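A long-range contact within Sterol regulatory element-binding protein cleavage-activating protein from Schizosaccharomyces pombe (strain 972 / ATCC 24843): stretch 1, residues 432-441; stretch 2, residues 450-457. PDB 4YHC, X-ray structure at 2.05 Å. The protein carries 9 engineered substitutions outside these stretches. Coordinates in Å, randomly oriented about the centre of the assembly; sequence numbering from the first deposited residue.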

# COMPACT_ATOMS: atom_id res chain seq x y z
N SER A 432 3.96 -12.70 27.68
CA SER A 432 3.97 -11.75 26.56
C SER A 432 4.51 -10.38 26.95
O SER A 432 4.13 -9.81 27.95
N LEU A 433 5.36 -9.81 26.11
CA LEU A 433 5.70 -8.39 26.24
C LEU A 433 4.81 -7.44 25.38
O LEU A 433 5.16 -6.28 25.15
N ILE A 434 3.69 -7.90 24.88
CA ILE A 434 2.86 -7.05 24.04
C ILE A 434 1.71 -6.47 24.83
O ILE A 434 0.88 -7.18 25.29
N ILE A 435 1.64 -5.15 24.97
CA ILE A 435 0.45 -4.57 25.67
C ILE A 435 -0.51 -3.79 24.74
O ILE A 435 -1.63 -3.45 25.12
N ALA A 436 -0.14 -3.63 23.49
CA ALA A 436 -0.95 -2.88 22.56
C ALA A 436 -2.02 -3.75 21.88
O ALA A 436 -1.91 -4.98 21.77
N ASP A 437 -3.05 -3.10 21.40
CA ASP A 437 -3.94 -3.71 20.43
C ASP A 437 -3.15 -3.77 19.10
O ASP A 437 -2.33 -2.95 18.86
N PRO A 438 -3.45 -4.74 18.24
CA PRO A 438 -2.72 -4.92 16.97
C PRO A 438 -2.99 -3.82 15.99
O PRO A 438 -4.01 -3.22 16.07
N GLY A 439 -2.04 -3.53 15.13
CA GLY A 439 -2.22 -2.50 14.12
C GLY A 439 -1.17 -1.45 14.30
O GLY A 439 -0.68 -1.25 15.38
N PRO A 440 -0.79 -0.75 13.24
CA PRO A 440 -1.34 -0.78 11.93
C PRO A 440 -0.84 -2.00 11.13
O PRO A 440 -0.13 -2.87 11.65
N SER A 441 -1.25 -2.11 9.87
CA SER A 441 -0.92 -3.31 9.14
C SER A 441 -0.75 -3.01 7.69
O SER A 441 -1.26 -2.02 7.23
N ALA A 450 2.23 -7.83 7.04
CA ALA A 450 2.85 -7.42 8.30
C ALA A 450 1.80 -6.76 9.20
O ALA A 450 1.06 -5.84 8.75
N ILE A 451 1.74 -7.21 10.45
CA ILE A 451 0.81 -6.70 11.45
C ILE A 451 1.67 -6.24 12.65
O ILE A 451 2.36 -7.03 13.25
N VAL A 452 1.55 -4.97 13.03
CA VAL A 452 2.26 -4.44 14.19
C VAL A 452 1.60 -4.94 15.48
O VAL A 452 0.37 -4.92 15.63
N LEU A 453 2.43 -5.35 16.41
CA LEU A 453 1.99 -5.79 17.75
C LEU A 453 2.77 -4.98 18.75
O LEU A 453 3.86 -5.40 19.17
N GLY A 454 2.31 -3.76 19.04
CA GLY A 454 3.14 -2.88 19.88
C GLY A 454 4.47 -2.44 19.32
O GLY A 454 4.52 -1.67 18.36
N ASN A 455 5.56 -2.94 19.87
CA ASN A 455 6.86 -2.62 19.34
C ASN A 455 7.46 -3.72 18.51
O ASN A 455 8.59 -3.64 18.15
N TYR A 456 6.66 -4.74 18.18
CA TYR A 456 7.10 -5.84 17.34
C TYR A 456 6.30 -5.82 16.06
O TYR A 456 5.25 -5.20 16.01
N VAL A 457 6.77 -6.56 15.07
CA VAL A 457 5.97 -6.89 13.92
C VAL A 457 5.89 -8.41 13.65
O VAL A 457 6.89 -9.10 13.72

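An irregular segment lies along the edge of a β-hairpin arm here, held by two backbone hydrogen bonds toward one end, with apolar side-chain packing along its length and a water bridging the middle. The polar clamp is centred on Val452: Gly439 N donates to Val452 O at 2.8 Å, and Val452 N donates to Pro440 O at 3.0 Å, both nearly linear. Just beyond, Ser441 and Ile451 form an antiparallel non-hydrogen-bonded pair, so their side chains leave the same face of the sheet; Ser441 CB, with chi1 in p, lies 4.1 Å from Ile451 CG1, while the Ser441 hydroxyl is satisfied elsewhere in the structure.

Two prolines flank the glycine and do different work. The CA-to-CB bond of Pro438 runs sideways, with CB 3.8 Å from Leu453 CD1 and 4.2 Å from Ile451 CG2. Pro440 follows a cis peptide bond; its CA-to-CB bond points away, yet ring atom CD still reaches Val452 CB at 3.8 Å. Val452, a t rotamer whose CA-to-CB bond points toward stretch 1, is thus gripped by both backbone and ring. At the phi/psi of Gly439, a CB would be jammed against the preceding carbonyl oxygen, so the backbone itself calls for glycine.

The chain then turns through a type II' turn from Leu453 to Tyr456, with Gly454 at a positive phi that favours glycine. A CB on Gly454 would point toward stretch 1, 3.7 Å from Ala436 CB; the CA-to-CB bond of Ala436 points toward stretch 2, and Ala436 CB sits 3.7 Å from Gly454 CA. Water 1 links the two stretches beside this step: it accepts from Gly454 N (N to water O 2.8 Å), and its oxygen lies 2.7 Å from Asp437 O and 2.9 Å from Gly439 O, with more acceptors around it than it has protons. The CA-to-CB bond of Asp437 points away.

At the far end, larger apolar groups take over. The CA-to-CB bond of Ile434 runs sideways, but its m,t rotamer brings the end nearer: CD1 lies 4.0 Å from Leu453 CB, and CG1 lies 4.0 Å from Tyr456 CD1, oblique to the ring. Its backbone is steadied locally, Ile434 N donating to Ser432 OG at 2.9 Å. Tyr456, chi1 in m, has its CA-to-CB bond toward stretch 1 and meets Leu433, whose CD2 comes within 3.5 Å of Tyr456 OH and whose CB lies 4.3 Å from Tyr456 CE1. The rule to read is economical: backbone pairing fixes the register, glycines accommodate the unusual backbone angles, and prolines and the branched, leucine and tyrosine side chains, with Ala436 against Gly454, supply the packing.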

# COMPACT_ATOMS: atom_id res chain seq x y z
CB SER A 432 2.56 -11.59 25.99
OG SER A 432 2.55 -10.62 24.94
CB LEU A 433 7.15 -8.23 25.86
CG LEU A 433 8.15 -8.55 26.96
CD1 LEU A 433 7.72 -9.66 27.90
CD2 LEU A 433 9.49 -8.84 26.33
CB ILE A 434 2.34 -7.82 22.82
CG1 ILE A 434 3.54 -8.21 21.95
CG2 ILE A 434 1.43 -6.94 21.97
CD1 ILE A 434 3.29 -9.44 21.10
CB ILE A 435 0.82 -3.79 26.96
CG1 ILE A 435 2.00 -2.83 26.72
CG2 ILE A 435 1.13 -4.78 28.08
CD1 ILE A 435 3.36 -3.49 26.59
CB ALA A 436 -0.06 -2.21 21.52
CB ASP A 437 -5.19 -2.86 20.31
CG ASP A 437 -6.11 -2.99 21.52
OD1 ASP A 437 -5.91 -3.91 22.37
OD2 ASP A 437 -7.06 -2.20 21.57
CB PRO A 438 -3.26 -6.23 16.45
CG PRO A 438 -4.54 -6.47 17.14
CD PRO A 438 -4.47 -5.77 18.43
CB PRO A 440 -0.88 0.60 11.37
CG PRO A 440 0.50 0.72 11.92
CD PRO A 440 0.29 0.25 13.36
CB SER A 441 -1.95 -4.41 9.43
OG SER A 441 -3.22 -3.97 9.00
CB ALA A 450 4.01 -6.45 8.06
CB ILE A 451 -0.19 -7.77 11.93
CG1 ILE A 451 -1.08 -8.16 10.76
CG2 ILE A 451 -1.09 -7.18 13.03
CD1 ILE A 451 -2.08 -9.26 11.06
CB VAL A 452 2.30 -2.90 14.17
CG1 VAL A 452 2.80 -2.29 15.49
CG2 VAL A 452 3.23 -2.42 13.05
CB LEU A 453 2.34 -7.27 17.91
CG LEU A 453 1.29 -8.30 17.50
CD1 LEU A 453 0.14 -7.85 16.65
CD2 LEU A 453 1.93 -9.59 16.96
CB ASN A 455 7.81 -2.20 20.45
CG ASN A 455 7.89 -3.20 21.54
OD1 ASN A 455 6.88 -3.78 21.93
ND2 ASN A 455 9.10 -3.49 21.98
CB TYR A 456 6.82 -7.16 18.04
CG TYR A 456 7.60 -7.29 19.35
CD1 TYR A 456 7.05 -6.83 20.55
CD2 TYR A 456 8.87 -7.88 19.38
CE1 TYR A 456 7.76 -6.92 21.76
CE2 TYR A 456 9.58 -8.01 20.62
CZ TYR A 456 9.01 -7.51 21.80
OH TYR A 456 9.62 -7.57 23.07
CB VAL A 457 6.21 -5.98 12.66
CG1 VAL A 457 7.32 -4.94 12.78
CG2 VAL A 457 6.07 -6.69 11.34
O HOH W 1 0.17 -2.35 17.93